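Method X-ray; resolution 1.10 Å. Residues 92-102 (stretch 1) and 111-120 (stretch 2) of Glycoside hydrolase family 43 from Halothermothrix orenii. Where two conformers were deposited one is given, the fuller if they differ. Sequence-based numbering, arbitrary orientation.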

# COMPACT_ATOMS: atom_id res chain seq x y z
N ASN A 92 -18.33 12.39 7.46
CA ASN A 92 -19.64 12.47 8.08
C ASN A 92 -20.78 12.07 7.15
O ASN A 92 -21.82 11.59 7.60
N ASP A 93 -20.57 12.26 5.85
CA ASP A 93 -21.57 11.92 4.85
C ASP A 93 -21.59 10.44 4.49
O ASP A 93 -22.37 10.02 3.64
N GLY A 94 -20.72 9.66 5.13
CA GLY A 94 -20.69 8.22 4.92
C GLY A 94 -19.77 7.73 3.81
O GLY A 94 -19.62 6.53 3.65
N HIS A 95 -19.18 8.63 3.05
CA HIS A 95 -18.26 8.23 1.98
C HIS A 95 -16.82 8.13 2.50
O HIS A 95 -16.40 8.96 3.31
N LEU A 96 -16.09 7.12 2.04
CA LEU A 96 -14.66 7.03 2.30
C LEU A 96 -13.94 8.02 1.40
O LEU A 96 -14.21 8.07 0.20
N LYS A 97 -13.02 8.81 1.95
CA LYS A 97 -12.30 9.81 1.17
C LYS A 97 -10.83 9.80 1.55
O LYS A 97 -10.45 9.48 2.68
N ILE A 98 -10.02 10.17 0.57
CA ILE A 98 -8.59 10.34 0.77
C ILE A 98 -8.32 11.71 1.38
O ILE A 98 -9.01 12.69 1.05
N ALA A 99 -7.34 11.75 2.28
CA ALA A 99 -6.87 12.96 2.93
C ALA A 99 -5.35 13.04 2.82
O ALA A 99 -4.66 12.02 2.66
N LEU A 100 -4.84 14.27 2.93
CA LEU A 100 -3.42 14.58 2.89
C LEU A 100 -3.01 15.33 4.15
O LEU A 100 -3.65 16.32 4.52
N ALA A 101 -1.94 14.87 4.78
CA ALA A 101 -1.39 15.46 6.00
C ALA A 101 0.13 15.59 5.84
O ALA A 101 0.72 14.98 4.95
N SER A 102 0.76 16.37 6.72
CA SER A 102 2.21 16.51 6.67
C SER A 102 2.83 16.61 8.06
O SER A 102 2.15 16.89 9.05
N LYS A 111 -0.25 16.53 10.61
CA LYS A 111 -1.38 17.43 10.65
C LYS A 111 -2.02 17.51 9.27
O LYS A 111 -1.34 17.63 8.25
N ASN A 112 -3.35 17.45 9.23
CA ASN A 112 -4.05 17.53 7.96
C ASN A 112 -3.77 18.84 7.26
O ASN A 112 -3.78 19.91 7.87
N ILE A 113 -3.51 18.74 5.96
CA ILE A 113 -3.40 19.91 5.12
C ILE A 113 -4.52 20.02 4.09
O ILE A 113 -4.92 21.14 3.77
N LYS A 114 -5.08 18.91 3.63
CA LYS A 114 -6.30 18.93 2.82
C LYS A 114 -7.04 17.63 3.09
O LYS A 114 -6.67 16.57 2.61
N ALA A 115 -8.09 17.74 3.89
CA ALA A 115 -8.85 16.59 4.35
C ALA A 115 -10.33 16.92 4.22
O ALA A 115 -10.85 17.69 5.02
N PRO A 116 -11.02 16.35 3.22
CA PRO A 116 -10.52 15.41 2.21
C PRO A 116 -9.68 16.09 1.14
O PRO A 116 -9.82 17.30 0.87
N LEU A 117 -8.83 15.30 0.49
CA LEU A 117 -8.00 15.80 -0.59
C LEU A 117 -8.85 16.10 -1.83
O LEU A 117 -8.61 17.09 -2.53
N PHE A 118 -9.82 15.24 -2.10
CA PHE A 118 -10.81 15.46 -3.15
C PHE A 118 -12.09 14.76 -2.72
O PHE A 118 -12.07 13.92 -1.82
N ASP A 119 -13.20 15.13 -3.35
CA ASP A 119 -14.50 14.63 -2.93
C ASP A 119 -15.42 14.59 -4.13
O ASP A 119 -15.69 15.64 -4.73
N ARG A 120 -15.87 13.40 -4.50
CA ARG A 120 -16.73 13.20 -5.66
C ARG A 120 -18.00 12.44 -5.29
O ARG A 120 -18.64 11.83 -6.15

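The two stretches run antiparallel, and the backbone ladder sets the face taken by the side chains of its hydrogen-bonded pairs. Leu100 N donates to Lys114 O (3.0 Å), while Leu100 O accepts from both Ile113 N (2.8 Å) and Lys114 N (3.1 Å). This shared carbonyl marks a beta bulge, beyond which the register is shifted by one. Ser102 N to Lys111 O and Lys111 N to Ser102 O, each 2.9 Å, close the ladder at its other end.

Leu100, Ser102, Lys111 and Lys114 direct their CB atoms to the same face of the sheet. Leu100, with chi1 t (-176°) and chi2 p (68°), lies between two apolar neighbours: its CD2 is 3.7 Å from Ile113 CD1, and its CB is 4.2 Å from Leu117 CD1. Ile113 leaves its CA sideways, but chi1 p (65°) and chi2 t (179°) bring its end nearer, with CG2 also 3.6 Å from Ser102 OG. The two lysines differ in chi1 (Lys111 p, Lys114 t), but both are all t from chi2 onward and their ends lead away from stretch 1.

Leu117 points toward stretch 1 and has the same t, p combination as Leu100. Its backbone is fixed by Leu117 N donating to Ile98 O (2.7 Å, 167° at the hydrogen), and its CD2 lies 4.0 Å from Ile98 CG2. Ile98, modelled in two conformers, is m, t in the one described; its CD1 approaches Phe118 CE1 at 3.9 Å, obliquely to the ring. Phe118 starts sideways, and chi1 p (64°) with chi2 -86° carries the ring nearer. Near this contact, water 2 joins the backbones, accepting from Ile98 N (3.0 Å) and donating to Phe118 O (2.8 Å). Ala99 and Ala115 both start sideways, and their CB atoms meet: Ala99 CB is 3.8 Å from Ala115 CB. Pro116, preceded by a cis peptide bond, places its CB 3.8 Å from Lys97 CB.

Lys97 points toward stretch 2. After chi1 m (-52°), three t torsions extend the chain and deliver its ammonium to two carboxylates: Lys97 NZ forms salt bridges with Asp119 OD2 (2.7 Å) and Asp93 OD2 (2.8 Å). The positive charge offsets the proximity of Asp93 OD2 and Asp119 OD2, 4.3 Å apart. Asp119, chi1 t (-170°), brings its end inward. Asp93, chi1 p (62°), also accepts through OD1 from His95 N (3.1 Å), so its carboxylate braces the local turn as well. Water 1 completes the cluster, donating to Asp93 OD2 (2.9 Å) and Asp119 OD1 (2.8 Å).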

# COMPACT_ATOMS: atom_id res chain seq x y z
CB ASN A 92 -19.88 13.88 8.62
CG ASN A 92 -19.00 14.19 9.80
OD1 ASN A 92 -19.03 13.48 10.81
ND2 ASN A 92 -18.19 15.23 9.68
CB ASP A 93 -21.42 12.78 3.60
CG ASP A 93 -20.08 12.60 2.88
OD1 ASP A 93 -19.29 11.68 3.22
OD2 ASP A 93 -19.82 13.40 1.95
CB HIS A 95 -18.29 9.24 0.82
CG HIS A 95 -19.63 9.42 0.21
ND1 HIS A 95 -20.29 8.40 -0.46
CD2 HIS A 95 -20.44 10.50 0.13
CE1 HIS A 95 -21.45 8.85 -0.91
NE2 HIS A 95 -21.57 10.12 -0.56
CB LEU A 96 -14.14 5.63 1.99
CG LEU A 96 -14.80 4.52 2.81
CD1 LEU A 96 -14.39 3.17 2.30
CD2 LEU A 96 -14.48 4.67 4.29
CB LYS A 97 -12.89 11.21 1.40
CG LYS A 97 -14.40 11.28 1.18
CD LYS A 97 -14.98 12.66 1.49
CE LYS A 97 -16.49 12.59 1.50
NZ LYS A 97 -17.10 13.87 1.96
CB ILE A 98 -7.89 10.12 -0.58
CG1 ILE A 98 -7.97 8.63 -0.92
CG2 ILE A 98 -6.44 10.62 -0.57
CD1 ILE A 98 -7.81 8.34 -2.40
CB ALA A 99 -7.28 12.97 4.39
CB LEU A 100 -3.13 15.45 1.67
CG LEU A 100 -1.66 15.79 1.40
CD1 LEU A 100 -0.88 14.56 0.99
CD2 LEU A 100 -1.54 16.88 0.34
CB ALA A 101 -1.71 14.58 7.19
CB SER A 102 2.59 17.72 5.82
OG SER A 102 2.27 18.93 6.49
CB LYS A 111 -0.96 18.83 11.10
CG LYS A 111 -0.10 19.59 10.14
CD LYS A 111 0.20 20.99 10.65
CE LYS A 111 0.95 21.80 9.62
NZ LYS A 111 1.19 23.19 10.07
CB ASN A 112 -5.56 17.41 8.19
CG ASN A 112 -5.96 16.02 8.62
OD1 ASN A 112 -5.31 15.04 8.28
ND2 ASN A 112 -7.05 15.93 9.38
CB ILE A 113 -1.98 20.09 4.52
CG1 ILE A 113 -1.62 18.96 3.57
CG2 ILE A 113 -0.96 20.26 5.66
CD1 ILE A 113 -0.25 19.12 2.94
CB LYS A 114 -6.01 19.16 1.34
CG LYS A 114 -7.23 19.59 0.55
CD LYS A 114 -6.88 20.04 -0.85
CE LYS A 114 -8.10 20.37 -1.68
NZ LYS A 114 -7.68 21.01 -2.95
CB ALA A 115 -8.49 16.27 5.80
CB PRO A 116 -11.80 14.85 1.60
CG PRO A 116 -12.77 15.98 1.69
CD PRO A 116 -12.44 16.68 3.00
CB LEU A 117 -6.92 14.76 -0.91
CG LEU A 117 -5.99 15.08 -2.07
CD1 LEU A 117 -5.21 16.38 -1.85
CD2 LEU A 117 -5.04 13.92 -2.29
CB PHE A 118 -10.32 14.97 -4.53
CG PHE A 118 -10.08 13.48 -4.64
CD1 PHE A 118 -8.86 12.94 -4.27
CD2 PHE A 118 -11.06 12.62 -5.15
CE1 PHE A 118 -8.61 11.57 -4.40
CE2 PHE A 118 -10.81 11.26 -5.29
CZ PHE A 118 -9.59 10.74 -4.90
CB ASP A 119 -15.06 15.54 -1.83
CG ASP A 119 -16.29 14.98 -1.15
OD1 ASP A 119 -16.83 13.94 -1.60
OD2 ASP A 119 -16.71 15.58 -0.13
CB ARG A 120 -15.96 12.47 -6.77
CG ARG A 120 -14.72 13.20 -7.20
CD ARG A 120 -13.82 12.34 -8.06
NE ARG A 120 -12.56 13.04 -8.29
CZ ARG A 120 -11.45 12.44 -8.71
NH1 ARG A 120 -11.44 11.14 -8.98
NH2 ARG A 120 -10.34 13.14 -8.84
O HOH W 1 -19.51 13.78 -0.92
O HOH W 2 -11.37 11.18 -1.87